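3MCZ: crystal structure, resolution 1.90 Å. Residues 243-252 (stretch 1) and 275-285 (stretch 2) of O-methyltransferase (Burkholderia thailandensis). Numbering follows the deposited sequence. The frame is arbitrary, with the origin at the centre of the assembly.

Stretch 1 (243-252) NFEGGAADVV
Stretch 2 (275-285) GLVKPGGALLI

Parallel strands satisfy their backbones by a stagger: one residue of a strand reaches two residues of its neighbour that flank the register partner. Residues 243-252 and 275-285 of this O-methyltransferase illustrate the rule, and show how it survives a corner in both chains. In the first segment Ala249 pairs with Val277 (CA to CA 5.5 Å). Ala249 N donates to Leu276 O at 2.9 Å, and Lys278 N donates to Ala249 O at 3.0 Å; Ala248 CA adds a CA-H...O contact to Leu276 O at 3.2 Å.

Both chains then turn. Asp250 (phi/psi -71/-36) makes the bend in one; in the other a type II turn from Lys278 to Gly281 is closed by Gly281 N to Lys278 O, 2.9 Å, with Gly280 at positive phi (80/-3). Asp250 O accepts from Ala282 N at 2.9 Å. Gly281 CA lies 3.0 Å from Asp250 O, and a CB there would clash with that oxygen.

Beyond the corner, Val251 pairs with Ala282 and Val252 with Leu283, each 4.9 Å between CA atoms. Val252 N donates to Ala282 O (3.0 Å) and Val252 O accepts from Leu284 N (2.9 Å).

The Asp250 carboxylate (chi1 m) and extended Lys278 (m, t, t, t) make no salt bridge: OD1 of Asp250 and NZ of Lys278 stand 4.6 Å apart. Water 2 links them, donating to Asp250 OD2 (2.7 Å) and accepting from Lys278 NZ (2.6 Å). Water 3 donates to Asp250 OD1 (2.7 Å) and Pro279 O (3.1 Å), while water 1 donates to Gly247 O (2.6 Å) and Gly275 O (2.9 Å).

Apolar packing completes the contact. Val252 CG2 (chi1 t) meets Leu276 CB at 3.7 Å and Val277 CG2 at 3.8 Å, and Leu276 CD1 (m, t) approaches the Phe244 ring edge at CD2, 3.7 Å.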

ATOM      1  N   ASN A 243     -26.899  22.804  23.935  1.00 19.34           N
ATOM      2  CA  ASN A 243     -26.559  21.520  24.576  1.00 19.85           C
ATOM      3  C   ASN A 243     -25.581  21.634  25.716  1.00 19.22           C
ATOM      4  O   ASN A 243     -25.463  20.719  26.508  1.00 20.48           O
ATOM      5  CB  ASN A 243     -25.967  20.540  23.555  1.00 20.31           C
ATOM      6  CG  ASN A 243     -27.018  19.963  22.626  1.00 21.74           C
ATOM      7  OD1 ASN A 243     -28.212  20.198  22.793  1.00 25.06           O
ATOM      8  ND2 ASN A 243     -26.576  19.227  21.637  1.00 23.19           N
ATOM      9  N   PHE A 244     -24.877  22.746  25.804  1.00 18.87           N
ATOM     10  CA  PHE A 244     -23.930  22.965  26.897  1.00 18.04           C
ATOM     11  C   PHE A 244     -24.500  23.749  28.079  1.00 18.61           C
ATOM     12  O   PHE A 244     -23.869  23.818  29.140  1.00 17.20           O
ATOM     13  CB  PHE A 244     -22.692  23.667  26.361  1.00 18.28           C
ATOM     14  CG  PHE A 244     -21.914  22.839  25.390  1.00 17.21           C
ATOM     15  CD1 PHE A 244     -22.259  22.813  24.064  1.00 18.11           C
ATOM     16  CD2 PHE A 244     -20.824  22.087  25.800  1.00 15.60           C
ATOM     17  CE1 PHE A 244     -21.552  22.061  23.171  1.00 16.60           C
ATOM     18  CE2 PHE A 244     -20.130  21.314  24.913  1.00 13.75           C
ATOM     19  CZ  PHE A 244     -20.477  21.305  23.595  1.00 16.59           C
ATOM     20  N   GLU A 245     -25.695  24.331  27.912  1.00 18.99           N
ATOM     21  CA  GLU A 245     -26.367  25.027  29.020  1.00 19.13           C
ATOM     22  C   GLU A 245     -26.474  24.146  30.261  1.00 19.32           C
ATOM     23  O   GLU A 245     -26.929  22.999  30.201  1.00 19.69           O
ATOM     24  CB  GLU A 245     -27.778  25.508  28.611  1.00 19.55           C
ATOM     25  N   GLY A 246     -26.028  24.686  31.391  1.00 19.55           N
ATOM     26  CA  GLY A 246     -26.111  24.001  32.678  1.00 19.40           C
ATOM     27  C   GLY A 246     -25.167  22.831  32.895  1.00 19.05           C
ATOM     28  O   GLY A 246     -25.333  22.106  33.857  1.00 19.20           O
ATOM     29  N   GLY A 247     -24.204  22.608  31.991  1.00 18.54           N
ATOM     30  CA  GLY A 247     -23.224  21.543  32.205  1.00 17.90           C
ATOM     31  C   GLY A 247     -22.043  22.129  32.939  1.00 16.89           C
ATOM     32  O   GLY A 247     -21.741  23.310  32.780  1.00 16.66           O
ATOM     33  N   ALA A 248     -21.386  21.310  33.744  1.00 16.06           N
ATOM     34  CA  ALA A 248     -20.188  21.733  34.466  1.00 15.02           C
ATOM     35  C   ALA A 248     -19.453  20.488  34.974  1.00 14.15           C
ATOM     36  O   ALA A 248     -20.095  19.521  35.465  1.00 15.46           O
ATOM     37  CB  ALA A 248     -20.572  22.637  35.646  1.00 15.42           C
ATOM     38  N   ALA A 249     -18.122  20.496  34.869  1.00 12.17           N
ATOM     39  CA  ALA A 249     -17.313  19.448  35.475  1.00 11.12           C
ATOM     40  C   ALA A 249     -15.965  20.001  35.860  1.00 11.02           C
ATOM     41  O   ALA A 249     -15.548  21.042  35.351  1.00 11.18           O
ATOM     42  CB  ALA A 249     -17.139  18.244  34.536  1.00 10.53           C
ATOM     43  N   ASP A 250     -15.267  19.265  36.727  1.00 10.52           N
ATOM     44  CA  ASP A 250     -13.895  19.615  37.098  1.00 11.35           C
ATOM     45  C   ASP A 250     -12.893  19.385  35.961  1.00 11.58           C
ATOM     46  O   ASP A 250     -11.923  20.133  35.823  1.00 12.48           O
ATOM     47  CB  ASP A 250     -13.484  18.805  38.318  1.00 10.33           C
ATOM     48  CG  ASP A 250     -14.340  19.134  39.531  1.00 13.63           C
ATOM     49  OD1 ASP A 250     -14.568  20.345  39.747  1.00 12.74           O
ATOM     50  OD2 ASP A 250     -14.827  18.195  40.229  1.00 13.87           O
ATOM     51  N   VAL A 251     -13.120  18.330  35.195  1.00 11.29           N
ATOM     52  CA  VAL A 251     -12.326  17.984  34.035  1.00 12.05           C
ATOM     53  C   VAL A 251     -13.214  17.685  32.835  1.00 11.68           C
ATOM     54  O   VAL A 251     -14.185  16.918  32.907  1.00 13.72           O
ATOM     55  CB  VAL A 251     -11.341  16.806  34.283  1.00 12.53           C
ATOM     56  CG1 VAL A 251     -10.472  16.565  33.015  1.00  9.34           C
ATOM     57  CG2 VAL A 251     -10.451  17.074  35.469  1.00 11.89           C
ATOM     58  N   VAL A 252     -12.914  18.345  31.711  1.00 12.47           N
ATOM     59  CA  VAL A 252     -13.665  18.167  30.477  1.00 11.36           C
ATOM     60  C   VAL A 252     -12.662  17.673  29.449  1.00 12.41           C
ATOM     61  O   VAL A 252     -11.572  18.214  29.341  1.00 10.68           O
ATOM     62  CB  VAL A 252     -14.323  19.505  30.024  1.00 12.07           C
ATOM     63  CG1 VAL A 252     -15.033  19.364  28.662  1.00 12.24           C
ATOM     64  CG2 VAL A 252     -15.269  20.042  31.138  1.00  9.84           C
ATOM     65  N   GLY A 275     -16.217  26.398  28.422  1.00 15.77           N
ATOM     66  CA  GLY A 275     -17.294  26.920  29.264  1.00 16.10           C
ATOM     67  C   GLY A 275     -17.797  25.904  30.299  1.00 16.52           C
ATOM     68  O   GLY A 275     -18.340  26.278  31.344  1.00 15.67           O
ATOM     69  N   LEU A 276     -17.602  24.610  30.032  1.00 15.65           N
ATOM     70  CA  LEU A 276     -18.022  23.573  30.995  1.00 15.91           C
ATOM     71  C   LEU A 276     -17.062  23.418  32.185  1.00 15.83           C
ATOM     72  O   LEU A 276     -17.436  22.804  33.191  1.00 17.25           O
ATOM     73  CB  LEU A 276     -18.165  22.223  30.314  1.00 14.44           C
ATOM     74  CG  LEU A 276     -19.234  21.973  29.242  1.00 15.72           C
ATOM     75  CD1 LEU A 276     -18.954  20.629  28.653  1.00 12.08           C
ATOM     76  CD2 LEU A 276     -20.583  22.008  29.910  1.00 13.98           C
ATOM     77  N   VAL A 277     -15.851  23.957  32.075  1.00 15.74           N
ATOM     78  CA  VAL A 277     -14.795  23.753  33.057  1.00 15.00           C
ATOM     79  C   VAL A 277     -15.022  24.619  34.326  1.00 16.05           C
ATOM     80  O   VAL A 277     -15.018  25.843  34.253  1.00 15.05           O
ATOM     81  CB  VAL A 277     -13.400  24.075  32.484  1.00 15.27           C
ATOM     82  CG1 VAL A 277     -12.310  23.894  33.596  1.00 13.18           C
ATOM     83  CG2 VAL A 277     -13.079  23.203  31.227  1.00 14.44           C
ATOM     84  N   LYS A 278     -15.169  23.967  35.474  1.00 16.57           N
ATOM     85  CA  LYS A 278     -15.386  24.676  36.742  1.00 17.16           C
ATOM     86  C   LYS A 278     -14.123  25.386  37.130  1.00 17.49           C
ATOM     87  O   LYS A 278     -13.027  25.047  36.654  1.00 17.17           O
ATOM     88  CB  LYS A 278     -15.803  23.700  37.851  1.00 16.80           C
ATOM     89  CG  LYS A 278     -17.181  23.011  37.605  1.00 18.32           C
ATOM     90  CD  LYS A 278     -17.428  21.961  38.640  1.00 21.34           C
ATOM     91  CE  LYS A 278     -18.793  21.298  38.542  1.00 25.53           C
ATOM     92  NZ  LYS A 278     -19.140  20.504  39.818  1.00 27.16           N
ATOM     93  N   PRO A 279     -14.248  26.403  37.990  1.00 17.64           N
ATOM     94  CA  PRO A 279     -13.038  27.032  38.515  1.00 17.60           C
ATOM     95  C   PRO A 279     -12.101  26.039  39.153  1.00 17.52           C
ATOM     96  O   PRO A 279     -12.532  25.143  39.859  1.00 17.98           O
ATOM     97  CB  PRO A 279     -13.575  27.991  39.585  1.00 17.45           C
ATOM     98  CG  PRO A 279     -14.921  28.288  39.169  1.00 18.50           C
ATOM     99  CD  PRO A 279     -15.465  27.081  38.460  1.00 17.96           C
ATOM    100  N   GLY A 280     -10.810  26.208  38.887  1.00 18.01           N
ATOM    101  CA  GLY A 280      -9.782  25.292  39.337  1.00 17.81           C
ATOM    102  C   GLY A 280      -9.672  24.035  38.481  1.00 17.28           C
ATOM    103  O   GLY A 280      -8.825  23.201  38.752  1.00 17.35           O
ATOM    104  N   GLY A 281     -10.548  23.889  37.482  1.00 15.59           N
ATOM    105  CA  GLY A 281     -10.638  22.671  36.681  1.00 14.25           C
ATOM    106  C   GLY A 281      -9.769  22.749  35.430  1.00 13.28           C
ATOM    107  O   GLY A 281      -9.011  23.696  35.229  1.00 12.54           O
ATOM    108  N   ALA A 282      -9.905  21.746  34.581  1.00 12.63           N
ATOM    109  CA  ALA A 282      -9.056  21.632  33.391  1.00 11.98           C
ATOM    110  C   ALA A 282      -9.833  21.126  32.197  1.00 12.45           C
ATOM    111  O   ALA A 282     -10.719  20.270  32.317  1.00 11.84           O
ATOM    112  CB  ALA A 282      -7.849  20.689  33.661  1.00 11.31           C
ATOM    113  N   LEU A 283      -9.454  21.650  31.043  1.00 12.97           N
ATOM    114  CA  LEU A 283      -9.868  21.140  29.752  1.00 13.31           C
ATOM    115  C   LEU A 283      -8.678  20.367  29.154  1.00 13.69           C
ATOM    116  O   LEU A 283      -7.544  20.908  29.070  1.00 14.10           O
ATOM    117  CB  LEU A 283     -10.219  22.320  28.825  1.00 12.42           C
ATOM    118  CG  LEU A 283     -10.542  21.939  27.367  1.00 14.37           C
ATOM    119  CD1 LEU A 283     -11.713  20.934  27.274  1.00 12.84           C
ATOM    120  CD2 LEU A 283     -10.818  23.166  26.484  1.00 14.13           C
ATOM    121  N   LEU A 284      -8.914  19.114  28.752  1.00 12.94           N
ATOM    122  CA  LEU A 284      -7.870  18.291  28.158  1.00 13.61           C
ATOM    123  C   LEU A 284      -8.186  18.105  26.693  1.00 14.26           C
ATOM    124  O   LEU A 284      -9.300  17.724  26.346  1.00 13.39           O
ATOM    125  CB  LEU A 284      -7.778  16.914  28.809  1.00 13.50           C
ATOM    126  CG  LEU A 284      -7.588  16.873  30.323  1.00 16.10           C
ATOM    127  CD1 LEU A 284      -7.440  15.423  30.818  1.00 13.82           C
ATOM    128  CD2 LEU A 284      -6.410  17.751  30.808  1.00 15.56           C
ATOM    129  N   ILE A 285      -7.209  18.396  25.841  1.00 14.34           N
ATOM    130  CA  ILE A 285      -7.339  18.118  24.421  1.00 15.28           C
ATOM    131  C   ILE A 285      -6.148  17.301  23.945  1.00 15.01           C
ATOM    132  O   ILE A 285      -5.028  17.743  24.006  1.00 15.84           O
ATOM    133  CB  ILE A 285      -7.421  19.387  23.577  1.00 15.01           C
ATOM    134  CG1 ILE A 285      -8.573  20.310  24.050  1.00 16.29           C
ATOM    135  CG2 ILE A 285      -7.557  18.997  22.061  1.00 15.73           C
ATOM    136  CD1 ILE A 285      -8.617  21.701  23.372  1.00 13.95           C
TER
HETATM  137  O   HOH W   1     -20.178  25.282  33.411  1.00 31.32           O
HETATM  138  O   HOH W   2     -17.512  18.539  40.397  1.00 20.45           O
HETATM  139  O   HOH W   3     -12.534  22.117  39.417  1.00 21.95           O